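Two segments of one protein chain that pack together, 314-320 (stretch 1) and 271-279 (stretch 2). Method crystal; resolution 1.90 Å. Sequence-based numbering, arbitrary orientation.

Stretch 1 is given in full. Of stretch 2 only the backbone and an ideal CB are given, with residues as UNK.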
# COMPACT_ATOMS: atom_id res chain seq x y z
N ALA A 314 6.47 18.77 -10.45
CA ALA A 314 6.79 18.56 -9.06
C ALA A 314 6.72 17.07 -8.77
O ALA A 314 5.67 16.43 -8.95
CB ALA A 314 5.84 19.32 -8.17
N TYR A 315 7.84 16.52 -8.32
CA TYR A 315 7.92 15.12 -7.94
C TYR A 315 7.74 14.97 -6.43
O TYR A 315 8.04 15.89 -5.67
CB TYR A 315 9.28 14.56 -8.37
CG TYR A 315 9.39 14.54 -9.87
CD1 TYR A 315 8.95 13.44 -10.58
CD2 TYR A 315 9.80 15.67 -10.59
CE1 TYR A 315 8.95 13.43 -11.93
CE2 TYR A 315 9.82 15.66 -11.97
CZ TYR A 315 9.40 14.52 -12.63
OH TYR A 315 9.40 14.44 -13.98
N VAL A 316 7.24 13.81 -6.00
CA VAL A 316 7.09 13.54 -4.58
C VAL A 316 8.38 12.90 -4.09
O VAL A 316 8.69 11.77 -4.40
CB VAL A 316 5.89 12.65 -4.29
CG1 VAL A 316 5.77 12.35 -2.79
CG2 VAL A 316 4.61 13.34 -4.83
N ASN A 317 9.12 13.65 -3.29
CA ASN A 317 10.47 13.27 -2.87
C ASN A 317 10.44 12.50 -1.55
O ASN A 317 11.16 12.83 -0.59
CB ASN A 317 11.33 14.55 -2.71
CG ASN A 317 12.81 14.26 -2.70
OD1 ASN A 317 13.27 13.38 -3.42
ND2 ASN A 317 13.58 14.99 -1.87
N LYS A 318 9.63 11.44 -1.51
CA LYS A 318 9.53 10.59 -0.31
C LYS A 318 10.51 9.44 -0.32
O LYS A 318 10.80 8.85 0.72
CB LYS A 318 8.11 10.03 -0.16
CG LYS A 318 7.08 11.10 0.13
CD LYS A 318 5.66 10.55 0.24
CE LYS A 318 4.74 11.53 0.96
NZ LYS A 318 3.32 11.00 1.13
N TYR A 319 10.97 9.08 -1.50
CA TYR A 319 11.91 7.99 -1.67
C TYR A 319 13.32 8.56 -1.66
O TYR A 319 13.97 8.75 -2.69
CB TYR A 319 11.57 7.25 -2.94
CG TYR A 319 10.17 6.70 -2.82
CD1 TYR A 319 9.91 5.53 -2.09
CD2 TYR A 319 9.07 7.40 -3.34
CE1 TYR A 319 8.61 5.06 -1.91
CE2 TYR A 319 7.75 6.93 -3.15
CZ TYR A 319 7.53 5.77 -2.46
OH TYR A 319 6.23 5.32 -2.34
N GLN A 320 13.77 8.87 -0.44
CA GLN A 320 15.06 9.54 -0.23
C GLN A 320 16.08 8.45 0.05
O GLN A 320 15.86 7.58 0.88
CB GLN A 320 14.96 10.55 0.94
CG GLN A 320 13.94 11.68 0.62
CD GLN A 320 13.72 12.67 1.74
OE1 GLN A 320 14.41 12.61 2.74
NE2 GLN A 320 12.75 13.60 1.56
N UNK A 271 12.37 1.33 -9.74
CA UNK A 271 11.94 1.49 -8.35
C UNK A 271 11.34 2.88 -8.13
O UNK A 271 11.59 3.80 -8.90
CB UNK A 271 13.11 1.26 -7.40
N UNK A 272 10.57 3.03 -7.06
CA UNK A 272 9.92 4.33 -6.73
C UNK A 272 10.93 5.46 -6.63
O UNK A 272 10.65 6.59 -7.07
CB UNK A 272 9.15 4.23 -5.41
N UNK A 273 12.10 5.15 -6.07
CA UNK A 273 13.16 6.12 -5.90
C UNK A 273 13.60 6.72 -7.22
O UNK A 273 13.89 7.91 -7.29
CB UNK A 273 14.36 5.47 -5.20
N UNK A 274 13.67 5.88 -8.25
CA UNK A 274 14.05 6.36 -9.59
C UNK A 274 12.85 6.90 -10.38
O UNK A 274 13.01 7.80 -11.21
CB UNK A 274 14.71 5.23 -10.38
N UNK A 275 11.64 6.38 -10.16
CA UNK A 275 10.50 6.88 -10.95
C UNK A 275 10.07 8.28 -10.49
O UNK A 275 9.65 9.11 -11.30
CB UNK A 275 9.32 5.91 -10.84
N UNK A 276 10.25 8.56 -9.20
CA UNK A 276 9.70 9.80 -8.61
C UNK A 276 10.76 10.85 -8.45
O UNK A 276 10.92 11.39 -7.37
CB UNK A 276 9.06 9.52 -7.25
N UNK A 277 11.52 11.11 -9.51
CA UNK A 277 12.65 12.03 -9.42
C UNK A 277 13.04 12.53 -10.79
O UNK A 277 13.02 11.77 -11.75
CB UNK A 277 13.85 11.36 -8.75
N UNK A 278 13.41 13.80 -10.87
CA UNK A 278 13.84 14.34 -12.15
C UNK A 278 15.31 13.98 -12.40
O UNK A 278 15.83 14.26 -13.49
CB UNK A 278 13.64 15.86 -12.19
N UNK A 279 15.96 13.38 -11.40
CA UNK A 279 17.27 12.72 -11.56
C UNK A 279 17.15 11.22 -11.82
O UNK A 279 18.15 10.53 -11.90
CB UNK A 279 18.12 12.95 -10.31

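Position 271 has nothing of stretch 1 within 5.5 Å of its ideal CB; its phi/psi of -78/161 are not helical, while those of 272 to 275 are, so it directly precedes the helix. An N-cap residue such as Ser, Thr, Asp or Asn would suit. It is Ser 271, at the N-cap position.

At 272 the CA-to-CB bond points toward stretch 1, and the ideal CB lies 3.6 Å from Tyr 319 CE1, above the ring. An aliphatic or thioether chain fits such a surface. The residue is Met 272, modelled as selenomethionine. Its CB sits 3.5 Å from the centroid of the Tyr 319 ring, 3° off the normal, a CH-pi contact over the face. With all three chi angles m, the chain curls along the ring so that Met 272 CE comes within 3.5 Å of Tyr 319 OH.

Position 273 is helical (-59/-39), so its angles do not demand glycine. An ideal CB would be 4.0 Å from Tyr 319 CB, which leaves Ala and Ser plausible as well. Gly 273 is found: its CA approaches Tyr 319 CB to 3.5 Å, and water 1 lies between the two backbones, within hydrogen-bonding distance of Gly 273 O (2.8 Å) and Tyr 319 O (2.7 Å).

Position 274 points away and 275 sideways, neither with an ideal CB within 5.5 Å of stretch 1, so many residues would serve. They are Tyr 274 and Leu 275; Leu 275 O lies 4.4 Å from Tyr 315 CE1, and its side chain takes no part.

At 276 phi/psi of -101/49 leave the helix. The ideal CB points sideways, 3.7 Å from Val 316 O and 4.4 Å from Tyr 319 CD2, while Val 316 N offers a donor nearby. A short polar residue, Asn, Asp or Ser, would suit. Asn 276 uses both ends of its amide: ND2 donates to Met 272 O at 3.0 Å, and OD1 accepts from water 2 at 2.6 Å, which in turn accepts from Val 316 N at 2.9 Å. No direct hydrogen bond crosses between the stretches; water 4 makes another link, donating to Asn 276 O and Asn 317 OD1, each at 2.8 Å.

Position 277 is extended (-160/142) and points away, so stretch 1 sets no limit on size or polarity here. In Ser 277, the backbone N lies 3.6 Å from Tyr 315 CD1.

At 278 the ideal CB is 3.8 Å from Tyr 315 CE2, favouring an apolar or aromatic residue. Tyr 278 places CB 3.7 Å from Tyr 315 CE2, and its ring presents an edge to Tyr 315 CD2.

Position 279 is out of reach, so stretch 1 does not restrict the choice; it is Asn 279.

Stretch 2 (271-279) SMGYLNSYN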
# COMPACT_ATOMS: atom_id res chain seq x y z
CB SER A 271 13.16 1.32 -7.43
OG SER A 271 14.02 2.45 -7.54
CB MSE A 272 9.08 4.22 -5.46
CG MSE A 272 7.90 3.24 -5.55
SE MSE A 272 6.64 3.88 -6.84
CE MSE A 272 5.74 5.29 -5.79
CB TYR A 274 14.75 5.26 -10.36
CG TYR A 274 15.85 5.71 -11.28
CD1 TYR A 274 17.11 6.07 -10.80
CD2 TYR A 274 15.65 5.74 -12.66
CE1 TYR A 274 18.13 6.48 -11.68
CE2 TYR A 274 16.66 6.15 -13.52
CZ TYR A 274 17.89 6.50 -13.04
OH TYR A 274 18.85 6.88 -13.93
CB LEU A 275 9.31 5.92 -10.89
CG LEU A 275 9.53 4.51 -11.47
CD1 LEU A 275 8.36 3.62 -11.07
CD2 LEU A 275 9.71 4.58 -12.97
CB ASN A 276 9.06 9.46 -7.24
CG ASN A 276 7.72 8.73 -7.37
OD1 ASN A 276 6.66 9.37 -7.33
ND2 ASN A 276 7.76 7.39 -7.55
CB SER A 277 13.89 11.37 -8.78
OG SER A 277 15.07 12.14 -9.02
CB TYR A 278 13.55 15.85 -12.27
CG TYR A 278 14.20 16.72 -11.25
CD1 TYR A 278 15.57 17.01 -11.32
CD2 TYR A 278 13.47 17.27 -10.23
CE1 TYR A 278 16.17 17.83 -10.38
CE2 TYR A 278 14.05 18.09 -9.29
CZ TYR A 278 15.39 18.36 -9.37
OH TYR A 278 15.97 19.16 -8.45
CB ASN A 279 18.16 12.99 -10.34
CG ASN A 279 18.52 14.45 -10.22
OD1 ASN A 279 18.78 15.09 -11.21
ND2 ASN A 279 18.46 14.99 -9.01
O HOH W 1 13.67 9.75 -5.20
O HOH W 2 6.83 11.89 -8.09
O HOH W 3 11.06 10.23 -4.39
O HOH W 4 12.01 13.54 -5.95
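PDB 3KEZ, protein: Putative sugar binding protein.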